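Local coordinates for protein choline kinase (Cryptosporidium parvum, PDB 3MES) that probably phosphorylates choline, and perhaps ethanolamine, using ATP in a magnesium-dependent reaction at the start of phospholipid head-group synthesis, at residues E155-T159 and K160-L164; A290-F293 and A294-I298. All blocks are in the same frame, centred on the assembly; numbering follows the deposited sequence.

Interaction 1 (E155-T159 and K160-L164)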
loop_
_atom_site.group_PDB
_atom_site.type_symbol
_atom_site.label_atom_id
_atom_site.label_comp_id
_atom_site.label_asym_id
_atom_site.label_seq_id
_atom_site.Cartn_x
_atom_site.Cartn_y
_atom_site.Cartn_z
ATOM N N GLU B 155 4.841 10.956 -8.703
ATOM C CA GLU B 155 3.908 11.370 -9.740
ATOM C C GLU B 155 2.467 11.249 -9.266
ATOM O O GLU B 155 2.087 10.236 -8.678
ATOM C CB GLU B 155 4.119 10.542 -11.010
ATOM C CG GLU B 155 5.279 11.024 -11.857
ATOM C CD GLU B 155 5.063 12.438 -12.359
ATOM O OE1 GLU B 155 4.101 12.656 -13.128
ATOM O OE2 GLU B 155 5.850 13.331 -11.981
ATOM N N PRO B 156 1.657 12.286 -9.523
ATOM C CA PRO B 156 0.253 12.257 -9.137
ATOM C C PRO B 156 -0.498 11.211 -9.946
ATOM O O PRO B 156 -0.312 11.123 -11.155
ATOM C CB PRO B 156 -0.239 13.659 -9.504
ATOM C CG PRO B 156 0.667 14.099 -10.601
ATOM C CD PRO B 156 2.003 13.499 -10.284
ATOM N N LEU B 157 -1.330 10.419 -9.280
ATOM C CA LEU B 157 -2.135 9.415 -9.967
ATOM C C LEU B 157 -2.922 10.057 -11.102
ATOM O O LEU B 157 -3.217 11.249 -11.065
ATOM C CB LEU B 157 -3.099 8.740 -8.993
ATOM C CG LEU B 157 -2.478 7.913 -7.867
ATOM C CD1 LEU B 157 -3.529 7.540 -6.830
ATOM C CD2 LEU B 157 -1.796 6.671 -8.421
ATOM N N THR B 158 -3.250 9.268 -12.117
ATOM C CA THR B 158 -4.111 9.748 -13.190
ATOM C C THR B 158 -5.539 9.310 -12.924
ATOM O O THR B 158 -5.780 8.400 -12.133
ATOM C CB THR B 158 -3.679 9.210 -14.563
ATOM O OG1 THR B 158 -3.721 7.777 -14.552
ATOM C CG2 THR B 158 -2.270 9.671 -14.898
ATOM N N THR B 159 -6.487 9.954 -13.593
ATOM C CA THR B 159 -7.891 9.604 -13.428
ATOM C C THR B 159 -8.149 8.138 -13.776
ATOM O O THR B 159 -8.961 7.475 -13.133
ATOM C CB THR B 159 -8.801 10.507 -14.276
ATOM O OG1 THR B 159 -8.467 11.880 -14.037
ATOM C CG2 THR B 159 -10.266 10.271 -13.921
ATOM N N LYS B 160 -7.455 7.635 -14.791
ATOM C CA LYS B 160 -7.640 6.252 -15.222
ATOM C C LYS B 160 -7.051 5.266 -14.222
ATOM O O LYS B 160 -7.627 4.207 -13.967
ATOM C CB LYS B 160 -7.036 6.034 -16.610
ATOM C CG LYS B 160 -7.801 6.747 -17.712
ATOM C CD LYS B 160 -7.031 6.788 -19.021
ATOM C CE LYS B 160 -7.818 7.556 -20.080
ATOM N NZ LYS B 160 -7.043 7.756 -21.336
ATOM N N GLN B 161 -5.907 5.622 -13.649
ATOM C CA GLN B 161 -5.224 4.741 -12.709
ATOM C C GLN B 161 -6.093 4.393 -11.509
ATOM O O GLN B 161 -5.880 3.372 -10.855
ATOM C CB GLN B 161 -3.912 5.367 -12.243
ATOM C CG GLN B 161 -2.809 5.344 -13.284
ATOM C CD GLN B 161 -1.505 5.880 -12.736
ATOM O OE1 GLN B 161 -1.452 6.991 -12.213
ATOM N NE2 GLN B 161 -0.446 5.088 -12.846
ATOM N N LEU B 162 -7.069 5.244 -11.215
ATOM C CA LEU B 162 -7.990 4.978 -10.120
ATOM C C LEU B 162 -8.747 3.672 -10.346
ATOM O O LEU B 162 -9.131 2.996 -9.390
ATOM C CB LEU B 162 -8.974 6.136 -9.939
ATOM C CG LEU B 162 -8.362 7.507 -9.634
ATOM C CD1 LEU B 162 -9.407 8.436 -9.026
ATOM C CD2 LEU B 162 -7.164 7.370 -8.707
ATOM N N GLN B 163 -8.950 3.318 -11.612
ATOM C CA GLN B 163 -9.697 2.108 -11.960
ATOM C C GLN B 163 -8.910 0.852 -11.605
ATOM O O GLN B 163 -9.482 -0.226 -11.455
ATOM C CB GLN B 163 -10.054 2.093 -13.451
ATOM C CG GLN B 163 -10.943 3.243 -13.913
ATOM C CD GLN B 163 -12.406 3.057 -13.536
ATOM O OE1 GLN B 163 -12.795 2.026 -12.989
ATOM N NE2 GLN B 163 -13.225 4.060 -13.834
ATOM N N LEU B 164 -7.594 0.996 -11.472
ATOM C CA LEU B 164 -6.726 -0.148 -11.202
ATOM C C LEU B 164 -6.862 -0.615 -9.759
ATOM O O LEU B 164 -6.695 0.171 -8.827
ATOM C CB LEU B 164 -5.271 0.189 -11.529
ATOM C CG LEU B 164 -5.050 0.701 -12.954
ATOM C CD1 LEU B 164 -3.582 1.059 -13.185
ATOM C CD2 LEU B 164 -5.537 -0.324 -13.976
HETATM O O HOH W 1 -11.534 6.593 -13.467
#
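Gln161 folds back over Thr158, and the two residues trade side chain-backbone interactions across a turn. Gln161 CB lies 3.6 Å from Thr158 O, and CG stands beside the backbone N because chi1 is -74°. Beyond CG the chain is extended (chi2 -176°), which carries CD to 3.9 Å from Thr158 N. At the tip, OE1 accepts the Thr158 N-H at 2.9 Å (N-H...O angle 153°); the donor lies in the carbonyl plane, on a lone pair. The same oxygen approaches Leu157 CA at 3.4 Å and its methyl CD2 at 3.8 Å, so the acceptor of the Thr158 N-H also lies against the backbone and a methyl of Leu157. In return Gln161 N points to Thr158 OG1, the reciprocal pattern familiar from capping boxes, although the modelled place of OG1 makes this second bond less certain. The turn continues as a short 3-10 segment, where Leu162 N makes a weak bond to Thr159 O, which also accepts a hydrogen bond from a water whose oxygen lies 2.7 Å from Thr159 O. Leu157 CD1 and Leu162 CD2 meet at 4.1 Å. Thr159 OG1 is hydrogen-bonded to Asp308 OD1 and, weakly, to OE1 of the magnesium ligand Glu271. The whole turn joins strand 155-156, paired with strand 274-276, to helix 165-179, whose Ile167 packs against both Leu157 and Gln161.

Interaction 2 (A290-F293 and A294-I298)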
loop_
_atom_site.group_PDB
_atom_site.type_symbol
_atom_site.label_atom_id
_atom_site.label_comp_id
_atom_site.label_asym_id
_atom_site.label_seq_id
_atom_site.Cartn_x
_atom_site.Cartn_y
_atom_site.Cartn_z
ATOM N N ALA B 290 -11.499 17.981 7.702
ATOM C CA ALA B 290 -12.255 18.252 8.919
ATOM C C ALA B 290 -13.142 17.049 9.229
ATOM O O ALA B 290 -13.388 16.212 8.357
ATOM C CB ALA B 290 -13.098 19.504 8.751
ATOM N N ILE B 291 -13.619 16.954 10.465
ATOM C CA ILE B 291 -14.495 15.851 10.827
ATOM C C ILE B 291 -15.671 15.792 9.860
ATOM O O ILE B 291 -16.177 16.825 9.421
ATOM C CB ILE B 291 -15.027 15.973 12.267
ATOM C CG1 ILE B 291 -13.869 15.956 13.265
ATOM C CG2 ILE B 291 -16.002 14.840 12.567
ATOM C CD1 ILE B 291 -13.140 14.632 13.328
ATOM N N ASN B 292 -16.102 14.579 9.533
ATOM C CA ASN B 292 -17.175 14.387 8.568
ATOM C C ASN B 292 -17.584 12.921 8.524
ATOM O O ASN B 292 -16.866 12.056 9.032
ATOM C CB ASN B 292 -16.715 14.849 7.182
ATOM C CG ASN B 292 -17.863 14.991 6.194
ATOM O OD1 ASN B 292 -19.032 14.840 6.549
ATOM N ND2 ASN B 292 -17.528 15.289 4.943
ATOM N N PHE B 293 -18.740 12.643 7.929
ATOM C CA PHE B 293 -19.183 11.267 7.752
ATOM C C PHE B 293 -18.198 10.510 6.869
ATOM O O PHE B 293 -17.855 10.968 5.781
ATOM C CB PHE B 293 -20.589 11.216 7.141
ATOM C CG PHE B 293 -21.692 11.551 8.111
ATOM C CD1 PHE B 293 -21.813 10.865 9.308
ATOM C CD2 PHE B 293 -22.616 12.538 7.817
ATOM C CE1 PHE B 293 -22.831 11.167 10.202
ATOM C CE2 PHE B 293 -23.636 12.843 8.703
ATOM C CZ PHE B 293 -23.746 12.157 9.896
ATOM N N ALA B 294 -17.741 9.354 7.340
ATOM C CA ALA B 294 -16.806 8.536 6.571
ATOM C C ALA B 294 -17.285 8.349 5.135
ATOM O O ALA B 294 -16.496 8.425 4.197
ATOM C CB ALA B 294 -16.599 7.185 7.242
ATOM N N GLY B 295 -18.585 8.108 4.974
ATOM C CA GLY B 295 -19.174 7.889 3.655
ATOM C C GLY B 295 -19.034 9.084 2.730
ATOM O O GLY B 295 -18.914 8.933 1.514
ATOM N N ALA B 296 -19.054 10.280 3.306
ATOM C CA ALA B 296 -18.873 11.492 2.522
ATOM C C ALA B 296 -17.510 11.482 1.838
ATOM O O ALA B 296 -17.408 11.715 0.631
ATOM C CB ALA B 296 -19.020 12.724 3.406
ATOM N N ASP B 297 -16.468 11.197 2.610
ATOM C CA ASP B 297 -15.105 11.230 2.094
ATOM C C ASP B 297 -14.882 10.165 1.027
ATOM O O ASP B 297 -14.240 10.417 0.005
ATOM C CB ASP B 297 -14.094 11.052 3.230
ATOM C CG ASP B 297 -12.789 11.770 2.960
ATOM O OD1 ASP B 297 -12.770 12.639 2.062
ATOM O OD2 ASP B 297 -11.784 11.476 3.643
ATOM N N ILE B 298 -15.414 8.971 1.271
ATOM C CA ILE B 298 -15.256 7.865 0.334
ATOM C C ILE B 298 -16.029 8.113 -0.960
ATOM O O ILE B 298 -15.499 7.922 -2.057
ATOM C CB ILE B 298 -15.687 6.522 0.965
ATOM C CG1 ILE B 298 -14.792 6.189 2.162
ATOM C CG2 ILE B 298 -15.634 5.404 -0.067
ATOM C CD1 ILE B 298 -15.283 5.024 3.002
#
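Asn292 and Phe293 close strand 290-293 against Ala296 at a strand-to-helix junction, with Phe293 in the N-cap position of helix 294-303. The fold is that of the choline kinases, related to the protein kinases, and the chain turns sharply here: the axes of the short strand and helix segments make an angle of 95°. Ala290 and Ile291 lead in along the strand, which pairs with strand 262-265. Asn292 comes next. Its CG lies opposite the backbone N (chi1 -166°), which brings the amide to the first turn of the helix, Asn292 ND2 resting 3.3 Å from Ala296 CB. That nitrogen is hydrogen-bonded to Asn267 OD1, while OD1 of Asn292 takes the N-H of Phe293, with 2.6 Å between OD1 and Phe293 N, the donor standing 46° out of the carbonyl plane rather than on a lone pair. Both amide atoms therefore have a partner, although the bond at OD1 is poorly oriented. Phe293 directs its ring away from the helix. One turn on, the carboxylate of Asp297 receives the backbone N-H groups of His266 and Asn267 and the NE2 of His179, an arrangement that recalls the buried helix aspartate bracing the catalytic loop in protein kinases. Phe293 O completes the junction, accepting two weak hydrogen bonds, from Ala296 N at 2.8 Å and Asp297 N at 3.5 Å, with Ala296 CB 3.2 Å from the same oxygen.

In the fold
Interactions 1 and 2 are both local contacts where the chain passes from a strand toward a helix, with centres 22 Å apart and nearest atoms about 9 Å apart, and they approach the active site differently. Interaction 1 borders it directly: the side chain of Thr159 is about 4 Å from a bound magnesium ion, and that of Pro156 about 6 Å from ADP. Interaction 2 lies farther off, the side chain of Asp297 being about 11 Å from the bound decamethonium, yet it anchors the backbone just before Asp268, which lines that pocket. Helix 165-179 bridges them, beginning after 160-164 and reaching Asp297 through His179. Helix 294-303 leads on to the magnesium ligand Glu304, whose side chain is about 5 Å from that of Leu162.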